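Local structure of putative rhamnosidase (Streptomyces avermitilis, 3W5M) at residues S119-I123 / R414-G418; N303-H307 / D455-V461; R157-R161 / D275-A281. The protein hydrolyses terminal non-reducing alpha-L-rhamnose residues from rhamnosides such as citrus flavonoids and gum arabic, and carries a calcium-dependent L-rhamnose-binding module. One frame throughout, in Å; residues are numbered along the deposited sequence. Where two conformers were deposited one is given.

Interaction 1: residues S119-I123 / R414-G418; sequences SAKWI and RITSG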
loop_
_atom_site.group_PDB
_atom_site.type_symbol
_atom_site.label_atom_id
_atom_site.label_comp_id
_atom_site.label_asym_id
_atom_site.label_seq_id
_atom_site.Cartn_x
_atom_site.Cartn_y
_atom_site.Cartn_z
ATOM N N SER A 119 18.688 23.240 -4.201
ATOM C CA SER A 119 19.338 24.128 -3.257
ATOM C C SER A 119 18.499 24.315 -1.970
ATOM O O SER A 119 18.916 24.996 -1.024
ATOM C CB SER A 119 19.606 25.464 -3.921
ATOM O OG SER A 119 18.377 26.042 -4.309
ATOM N N ALA A 120 17.310 23.710 -1.949
ATOM C CA ALA A 120 16.432 23.752 -0.785
ATOM C C ALA A 120 17.105 23.106 0.447
ATOM O O ALA A 120 18.001 22.276 0.295
ATOM C CB ALA A 120 15.118 23.046 -1.122
ATOM N N LYS A 121 16.686 23.494 1.650
ATOM C CA LYS A 121 17.127 22.855 2.902
ATOM C C LYS A 121 15.987 22.106 3.578
ATOM O O LYS A 121 14.820 22.552 3.549
ATOM C CB LYS A 121 17.651 23.892 3.909
ATOM C CG LYS A 121 18.545 24.991 3.355
ATOM C CD LYS A 121 19.884 24.485 2.875
ATOM C CE LYS A 121 20.869 25.654 2.812
ATOM N NZ LYS A 121 21.878 25.467 1.735
ATOM N N TRP A 122 16.324 20.987 4.219
ATOM C CA TRP A 122 15.347 20.262 5.014
ATOM C C TRP A 122 14.950 21.092 6.216
ATOM O O TRP A 122 15.811 21.548 6.976
ATOM C CB TRP A 122 15.925 18.943 5.479
ATOM C CG TRP A 122 16.110 17.967 4.379
ATOM C CD1 TRP A 122 17.279 17.706 3.668
ATOM C CD2 TRP A 122 15.115 17.102 3.850
ATOM N NE1 TRP A 122 17.044 16.724 2.731
ATOM C CE2 TRP A 122 15.732 16.320 2.834
ATOM C CE3 TRP A 122 13.747 16.903 4.133
ATOM C CZ2 TRP A 122 15.030 15.372 2.095
ATOM C CZ3 TRP A 122 13.053 15.952 3.382
ATOM C CH2 TRP A 122 13.696 15.205 2.383
ATOM N N ILE A 123 13.642 21.269 6.424
ATOM C CA ILE A 123 13.174 21.991 7.596
ATOM C C ILE A 123 12.100 21.221 8.366
ATOM O O ILE A 123 11.326 20.439 7.783
ATOM C CB ILE A 123 12.637 23.394 7.264
ATOM C CG1 ILE A 123 11.439 23.307 6.299
ATOM C CG2 ILE A 123 13.748 24.321 6.761
ATOM C CD1 ILE A 123 10.786 24.654 6.040
ATOM N N ARG A 414 13.970 31.482 -7.553
ATOM C CA ARG A 414 13.857 30.223 -6.824
ATOM C C ARG A 414 13.532 30.501 -5.354
ATOM O O ARG A 414 14.252 31.236 -4.670
ATOM C CB ARG A 414 15.163 29.419 -6.976
ATOM C CG ARG A 414 15.046 28.000 -6.463
ATOM C CD ARG A 414 16.390 27.292 -6.531
ATOM N NE ARG A 414 16.779 27.052 -7.917
ATOM C CZ ARG A 414 17.767 26.248 -8.290
ATOM N NH1 ARG A 414 18.476 25.586 -7.386
ATOM N NH2 ARG A 414 18.051 26.116 -9.568
ATOM N N ILE A 415 12.434 29.919 -4.869
ATOM C CA ILE A 415 12.018 30.079 -3.480
ATOM C C ILE A 415 12.169 28.690 -2.864
ATOM O O ILE A 415 11.743 27.709 -3.459
ATOM C CB ILE A 415 10.546 30.573 -3.391
ATOM C CG1 ILE A 415 10.342 31.886 -4.187
ATOM C CG2 ILE A 415 10.098 30.686 -1.943
ATOM C CD1 ILE A 415 11.158 33.067 -3.672
ATOM N N THR A 416 12.827 28.595 -1.713
ATOM C CA THR A 416 13.033 27.284 -1.107
ATOM C C THR A 416 12.688 27.246 0.371
ATOM O O THR A 416 12.673 28.270 1.062
ATOM C CB THR A 416 14.506 26.808 -1.242
ATOM O OG1 THR A 416 15.351 27.753 -0.596
ATOM C CG2 THR A 416 14.940 26.671 -2.701
ATOM N N SER A 417 12.434 26.030 0.845
ATOM C CA SER A 417 12.436 25.717 2.249
ATOM C C SER A 417 13.801 26.067 2.834
ATOM O O SER A 417 14.862 25.789 2.222
ATOM C CB SER A 417 12.128 24.232 2.462
ATOM O OG SER A 417 13.013 23.377 1.745
ATOM N N GLY A 418 13.743 26.651 4.023
ATOM C CA GLY A 418 14.917 27.140 4.737
ATOM C C GLY A 418 14.560 27.919 6.000
ATOM O O GLY A 418 13.392 27.962 6.412
#
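Lys121 and Ser417 are joined twice, once through the backbone and once through the serine side chain. The backbone N of Lys121 donates to Ser417 O over 3.0 Å in a nearly straight bond, with an N-H...O angle of 168°. In return Ser417 OG gives its proton to Lys121 O at 2.7 Å, approaching with a 32° tilt from the carbonyl plane. The Ser417 hydroxyl lies between its own backbone N and carbonyl carbon (chi1 55°), which brings it back toward the Lys121 carbonyl. The buried hydroxyl thus has two hydrogen-bond partners, Lys121 O and Ala401 N, and both the N and the O of Lys121 are matched by this one residue.

At the other end of the contact, which is exposed, Arg414 NH1 reaches Ser119 OG at 3.1 Å, and the hydroxyl oxygen meets the edge of the guanidinium in its plane. The neighbouring amides of Ser119 and Ala120 both turn to Gln402 OE1, a single acceptor serving two consecutive N-H groups. Between these polar pairs Thr416 CB rests on Ala120 CA at 3.6 Å; beyond Lys121, Ile123 CG2 lies 3.6 Å from Gly418 N and Ile123 CD1 3.8 Å from Ser417 CB.

The linker 119-123 therefore runs beside the end of strand 412-416, an outermost strand of its sheet, where the chain leaves that strand. Ile123 belongs to the short strand 123-124 of the facing seven-stranded sheet, so the contact joins the edge of one sheet to the other sheet of a beta-sandwich, with Ala120 packing on Leu400 of strand 398-407 and Ile123 touching Leu305 on strand 303-311.

Interaction 2: residues N303-H307 / D455-V461; sequences NQLRH and DRAWLAV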
loop_
_atom_site.group_PDB
_atom_site.type_symbol
_atom_site.label_atom_id
_atom_site.label_comp_id
_atom_site.label_asym_id
_atom_site.label_seq_id
_atom_site.Cartn_x
_atom_site.Cartn_y
_atom_site.Cartn_z
ATOM N N ASN A 303 2.055 19.606 11.715
ATOM C CA ASN A 303 2.188 21.074 11.880
ATOM C C ASN A 303 2.079 21.865 10.603
ATOM O O ASN A 303 2.247 21.335 9.519
ATOM C CB ASN A 303 3.515 21.405 12.576
ATOM C CG ASN A 303 3.547 20.953 14.029
ATOM O OD1 ASN A 303 2.809 21.445 14.862
ATOM N ND2 ASN A 303 4.404 19.997 14.334
ATOM N N GLN A 304 1.788 23.162 10.726
ATOM C CA GLN A 304 1.767 24.069 9.603
ATOM C C GLN A 304 3.086 24.831 9.434
ATOM O O GLN A 304 3.622 25.351 10.400
ATOM C CB GLN A 304 0.634 25.075 9.807
ATOM C CG GLN A 304 -0.743 24.398 9.842
ATOM C CD GLN A 304 -1.873 25.391 10.082
ATOM O OE1 GLN A 304 -1.665 26.501 10.622
ATOM N NE2 GLN A 304 -3.087 24.981 9.736
ATOM N N LEU A 305 3.599 24.868 8.208
ATOM C CA LEU A 305 4.835 25.604 7.885
ATOM C C LEU A 305 4.535 26.559 6.743
ATOM O O LEU A 305 3.773 26.226 5.840
ATOM C CB LEU A 305 5.959 24.629 7.526
ATOM C CG LEU A 305 6.655 23.861 8.657
ATOM C CD1 LEU A 305 5.776 22.861 9.377
ATOM C CD2 LEU A 305 7.806 23.080 8.007
ATOM N N ARG A 306 5.085 27.773 6.775
ATOM C CA ARG A 306 4.760 28.716 5.710
ATOM C C ARG A 306 5.862 29.722 5.497
ATOM O O ARG A 306 6.676 29.955 6.396
ATOM C CB ARG A 306 3.466 29.508 6.003
ATOM C CG ARG A 306 3.616 30.514 7.142
ATOM C CD ARG A 306 2.272 31.187 7.480
ATOM N NE ARG A 306 1.554 31.710 6.311
ATOM C CZ ARG A 306 1.687 32.936 5.809
ATOM N NH1 ARG A 306 2.571 33.779 6.326
ATOM N NH2 ARG A 306 0.954 33.295 4.764
ATOM N N HIS A 307 5.814 30.327 4.320
ATOM C CA HIS A 307 6.751 31.348 3.902
ATOM C C HIS A 307 6.078 32.302 2.919
ATOM O O HIS A 307 5.559 31.860 1.882
ATOM C CB HIS A 307 7.924 30.668 3.227
ATOM C CG HIS A 307 8.946 31.616 2.682
ATOM N ND1 HIS A 307 9.584 32.558 3.460
ATOM C CD2 HIS A 307 9.467 31.738 1.439
ATOM C CE1 HIS A 307 10.451 33.229 2.719
ATOM N NE2 HIS A 307 10.389 32.762 1.486
ATOM N N ASP A 455 1.656 36.203 10.752
ATOM C CA ASP A 455 2.318 35.087 11.438
ATOM C C ASP A 455 3.390 35.483 12.474
ATOM O O ASP A 455 4.297 34.698 12.781
ATOM C CB ASP A 455 2.874 34.052 10.420
ATOM C CG ASP A 455 3.997 34.605 9.517
ATOM O OD1 ASP A 455 4.409 35.780 9.696
ATOM O OD2 ASP A 455 4.482 33.839 8.625
ATOM N N ARG A 456 3.282 36.680 13.044
ATOM C CA ARG A 456 4.310 37.151 13.989
ATOM C C ARG A 456 4.457 36.279 15.237
ATOM O O ARG A 456 5.542 36.211 15.812
ATOM C CB ARG A 456 4.078 38.615 14.366
ATOM C CG ARG A 456 4.816 39.610 13.476
ATOM C CD ARG A 456 3.950 40.824 13.160
ATOM N NE ARG A 456 3.216 41.304 14.335
ATOM C CZ ARG A 456 2.037 41.925 14.301
ATOM N NH1 ARG A 456 1.422 42.163 13.149
ATOM N NH2 ARG A 456 1.468 42.306 15.433
ATOM N N ALA A 457 3.375 35.616 15.644
ATOM C CA ALA A 457 3.404 34.694 16.783
ATOM C C ALA A 457 3.577 33.213 16.391
ATOM O O ALA A 457 3.458 32.330 17.230
ATOM C CB ALA A 457 2.170 34.878 17.647
ATOM N N TRP A 458 3.828 32.950 15.112
ATOM C CA TRP A 458 4.343 31.638 14.684
ATOM C C TRP A 458 5.822 31.485 15.100
ATOM O O TRP A 458 6.469 32.469 15.471
ATOM C CB TRP A 458 4.149 31.492 13.176
ATOM C CG TRP A 458 2.719 31.250 12.768
ATOM C CD1 TRP A 458 1.587 31.851 13.286
ATOM C CD2 TRP A 458 2.266 30.381 11.728
ATOM N NE1 TRP A 458 0.472 31.372 12.647
ATOM C CE2 TRP A 458 0.857 30.472 11.688
ATOM C CE3 TRP A 458 2.913 29.508 10.842
ATOM C CZ2 TRP A 458 0.083 29.729 10.794
ATOM C CZ3 TRP A 458 2.147 28.767 9.965
ATOM C CH2 TRP A 458 0.733 28.892 9.937
ATOM N N LEU A 459 6.377 30.268 15.065
ATOM C CA LEU A 459 7.755 30.075 15.533
ATOM C C LEU A 459 8.716 29.834 14.380
ATOM O O LEU A 459 8.316 29.265 13.369
ATOM C CB LEU A 459 7.823 28.902 16.515
ATOM C CG LEU A 459 6.894 28.987 17.731
ATOM C CD1 LEU A 459 6.878 27.662 18.494
ATOM C CD2 LEU A 459 7.312 30.158 18.622
ATOM N N ALA A 460 9.979 30.257 14.522
ATOM C CA ALA A 460 10.988 29.934 13.510
ATOM C C ALA A 460 11.083 28.413 13.372
ATOM O O ALA A 460 11.049 27.689 14.379
ATOM C CB ALA A 460 12.356 30.507 13.894
ATOM N N VAL A 461 11.151 27.935 12.130
ATOM C CA VAL A 461 11.464 26.522 11.860
ATOM C C VAL A 461 12.888 26.201 12.271
ATOM O O VAL A 461 13.681 27.090 12.541
ATOM C CB VAL A 461 11.273 26.170 10.371
ATOM C CG1 VAL A 461 9.817 26.312 9.971
ATOM C CG2 VAL A 461 12.187 27.001 9.478
#
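Arg306 NH1 and Asp455 OD2 form a salt bridge of 3.0 Å that pins a type I beta turn, Asp455 to Trp458, over the outer face of a beta-sandwich sheet. The acceptor lies in the guanidinium plane, at its edge, whereas the arginine comes to OD2 from above the carboxylate; the two planes stand 79° apart, so this is a one-oxygen contact and not a flat, two-pronged pair. NH1 has a second acidic partner in Glu308, and NE is taken by the backbone O of Trp448. Three acceptors thereby fix the rotation of a buried guanidinium, and the two nearby carboxylates probably balance its charge. The turn itself is closed by the bond from Trp458 N to Asp455 O at 3.0 Å.

Trp458 has the largest surface buried by the contact. Arg306 CD sits over one face of its six-membered ring, 3.8 Å from the centroid, in a CH-pi contact, and Asp455 CB lies over the same face near the rim. The bend at chi3 (-49°) carries the Arg306 guanidinium off the indole, nearly perpendicular to it, and into the bridge with Asp455. Farther along the strand Gln304 OE1 approaches Trp458 CH2 obliquely at 3.5 Å; the Gln304 amide is held by Thr445 through OE1 and by Tyr375 through NE2.

Strand 422-424 runs between the two segments in the sheet, and the indole spans it, touching Arg422 and Ala424. Leu305 points to the inner side of the sheet, the opposite way from Gln304 and Arg306, and there its CG meets Val461 CG1 at 4.2 Å.

Interaction 3: residues R157-R161 / D275-A281; sequences RWFRR and DSGWPAA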
loop_
_atom_site.group_PDB
_atom_site.type_symbol
_atom_site.label_atom_id
_atom_site.label_comp_id
_atom_site.label_asym_id
_atom_site.label_seq_id
_atom_site.Cartn_x
_atom_site.Cartn_y
_atom_site.Cartn_z
ATOM N N ARG A 157 -0.504 1.255 45.560
ATOM C CA ARG A 157 -0.125 2.332 46.485
ATOM C C ARG A 157 -0.892 3.599 46.090
ATOM O O ARG A 157 -1.339 3.718 44.949
ATOM C CB ARG A 157 1.377 2.576 46.490
ATOM C CG ARG A 157 2.168 1.308 46.840
ATOM C CD ARG A 157 1.992 0.955 48.298
ATOM N NE ARG A 157 2.754 -0.226 48.724
ATOM C CZ ARG A 157 2.215 -1.379 49.135
ATOM N NH1 ARG A 157 0.891 -1.559 49.160
ATOM N NH2 ARG A 157 3.025 -2.380 49.550
ATOM N N TRP A 158 -1.070 4.495 47.055
ATOM C CA TRP A 158 -1.901 5.689 46.859
ATOM C C TRP A 158 -1.055 6.933 47.117
ATOM O O TRP A 158 -0.170 6.921 48.006
ATOM C CB TRP A 158 -3.111 5.617 47.811
ATOM C CG TRP A 158 -4.039 4.470 47.474
ATOM C CD1 TRP A 158 -5.135 4.517 46.659
ATOM C CD2 TRP A 158 -3.936 3.104 47.928
ATOM N NE1 TRP A 158 -5.720 3.276 46.578
ATOM C CE2 TRP A 158 -5.000 2.390 47.338
ATOM C CE3 TRP A 158 -3.040 2.420 48.774
ATOM C CZ2 TRP A 158 -5.208 1.021 47.568
ATOM C CZ3 TRP A 158 -3.229 1.065 48.992
ATOM C CH2 TRP A 158 -4.309 0.375 48.389
ATOM N N PHE A 159 -1.332 8.005 46.370
ATOM C CA PHE A 159 -0.514 9.219 46.381
ATOM C C PHE A 159 -1.397 10.444 46.292
ATOM O O PHE A 159 -2.382 10.433 45.527
ATOM C CB PHE A 159 0.413 9.243 45.167
ATOM C CG PHE A 159 1.311 8.030 45.091
ATOM C CD1 PHE A 159 0.810 6.847 44.560
ATOM C CD2 PHE A 159 2.609 8.047 45.612
ATOM C CE1 PHE A 159 1.596 5.695 44.517
ATOM C CE2 PHE A 159 3.401 6.894 45.553
ATOM C CZ PHE A 159 2.896 5.737 45.017
ATOM N N ARG A 160 -1.000 11.476 47.033
ATOM C CA ARG A 160 -1.674 12.772 47.007
ATOM C C ARG A 160 -0.693 13.916 46.966
ATOM O O ARG A 160 0.403 13.836 47.547
ATOM C CB ARG A 160 -2.530 12.945 48.274
ATOM C CG ARG A 160 -3.836 12.163 48.284
ATOM C CD ARG A 160 -4.606 12.308 49.610
ATOM N NE ARG A 160 -4.775 13.702 50.040
ATOM C CZ ARG A 160 -5.812 14.467 49.717
ATOM N NH1 ARG A 160 -6.790 13.991 48.965
ATOM N NH2 ARG A 160 -5.880 15.720 50.177
ATOM N N ARG A 161 -1.112 15.003 46.319
ATOM C CA ARG A 161 -0.380 16.262 46.398
ATOM C C ARG A 161 -1.332 17.417 46.176
ATOM O O ARG A 161 -2.150 17.417 45.273
ATOM C CB ARG A 161 0.787 16.351 45.408
ATOM C CG ARG A 161 1.686 17.554 45.668
ATOM C CD ARG A 161 2.919 17.602 44.787
ATOM N NE ARG A 161 3.574 18.905 44.873
ATOM C CZ ARG A 161 4.692 19.217 44.232
ATOM N NH1 ARG A 161 5.295 18.317 43.462
ATOM N NH2 ARG A 161 5.211 20.430 44.380
ATOM N N ASP A 275 -4.363 13.728 54.944
ATOM C CA ASP A 275 -3.246 12.840 54.605
ATOM C C ASP A 275 -2.057 13.233 55.463
ATOM O O ASP A 275 -0.897 12.914 55.149
ATOM C CB ASP A 275 -2.927 12.922 53.109
ATOM C CG ASP A 275 -2.589 14.329 52.663
ATOM O OD1 ASP A 275 -2.377 15.193 53.530
ATOM O OD2 ASP A 275 -2.533 14.590 51.443
ATOM N N SER A 276 -2.321 13.949 56.553
ATOM C CA SER A 276 -1.195 14.446 57.337
ATOM C C SER A 276 -0.360 13.305 57.961
ATOM O O SER A 276 0.830 13.497 58.209
ATOM C CB SER A 276 -1.621 15.523 58.350
ATOM O OG SER A 276 -2.415 14.973 59.366
ATOM N N GLY A 277 -0.960 12.129 58.141
ATOM C CA GLY A 277 -0.257 10.935 58.652
ATOM C C GLY A 277 0.421 10.071 57.594
ATOM O O GLY A 277 1.044 9.055 57.925
ATOM N N TRP A 278 0.304 10.448 56.315
ATOM C CA TRP A 278 0.914 9.692 55.195
ATOM C C TRP A 278 2.395 10.111 55.086
ATOM O O TRP A 278 2.693 11.302 55.132
ATOM C CB TRP A 278 0.224 10.054 53.864
ATOM C CG TRP A 278 -1.182 9.516 53.631
ATOM C CD1 TRP A 278 -2.092 9.097 54.571
ATOM C CD2 TRP A 278 -1.825 9.384 52.364
ATOM N NE1 TRP A 278 -3.248 8.690 53.960
ATOM C CE2 TRP A 278 -3.116 8.875 52.603
ATOM C CE3 TRP A 278 -1.428 9.665 51.036
ATOM C CZ2 TRP A 278 -4.026 8.617 51.563
ATOM C CZ3 TRP A 278 -2.310 9.411 49.998
ATOM C CH2 TRP A 278 -3.609 8.877 50.268
ATOM N N PRO A 279 3.329 9.151 54.940
ATOM C CA PRO A 279 4.728 9.519 54.721
ATOM C C PRO A 279 4.944 10.156 53.359
ATOM O O PRO A 279 4.092 10.015 52.459
ATOM C CB PRO A 279 5.457 8.166 54.738
ATOM C CG PRO A 279 4.408 7.142 54.494
ATOM C CD PRO A 279 3.128 7.694 55.018
ATOM N N ALA A 280 6.069 10.845 53.185
ATOM C CA ALA A 280 6.443 11.363 51.874
ATOM C C ALA A 280 6.676 10.204 50.897
ATOM O O ALA A 280 7.205 9.157 51.288
ATOM C CB ALA A 280 7.715 12.200 51.969
ATOM N N ALA A 281 6.281 10.393 49.634
ATOM C CA ALA A 281 6.647 9.470 48.581
ATOM C C ALA A 281 8.174 9.405 48.464
ATOM O O ALA A 281 8.873 10.376 48.791
ATOM C CB ALA A 281 6.023 9.884 47.251
#
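Trp278, Arg160 and Asp275 bury the most surface here. CZ3 and CH2 of the indole's six-membered ring lie against the aliphatic part of Arg160, which approaches obliquely, with Arg160 CG 3.6 Å from Trp278 CZ3 and CD at the same distance from CH2. Beyond CD the chain bends (chi3 50°), which turns the guanidinium nearly perpendicular to the ring and directs NE to Asp275 OD2. That salt bridge is short and straight, 2.8 Å with an N-H...O angle of 167°; the oxygen lies in the guanidinium plane and is met from above its own carboxylate plane. NH1 donates to the backbone O atoms of Trp268 and Glu270. Replacing Arg160 by an alanine is likely to leave the Asp275 carboxylate without its counter-charge and the Trp268 and Glu270 carbonyls without this donor, with a gap beside the indole.

Asp275 and Trp278 are the first and last residues of a type I beta turn, and Asp275 CB covers one indole face near its rim. Lys258 NZ grips the turn by the backbone O of both residues. On the other side of strand 156-165, Ala281 CB meets the edge of the Phe159 ring, 4.2 Å from CD2. The contact thus fastens this turn onto a beta-sandwich sheet of the CBM67 module, with the Phe159 side chain about 13 Å from the calcium ion of its rhamnose-binding site.

Overall arrangement
From the N terminus, the linker 119-123 opens interaction 1, which closes only at 414-418. Interaction 3 falls wholly within that span: it opens at 157-161, on strand 156-165, and closes at 275-281, consistent with the carbohydrate-binding module being inserted between strands 123-124 and 303-311. Interaction 2 opens at 303-307, before interaction 1 has closed, and ends at 455-461; these two cross. They also touch: Ile415 CG2 on His307 CD2 ties the two sheets of one sandwich, and Ile123 CD1 packs on Leu305 CD2 in its core. Interaction 3 is remote, its nearest atoms about 27 Å from interaction 2, yet both fasten a type I turn, aspartate first and tryptophan last, to an arginine-bearing strand.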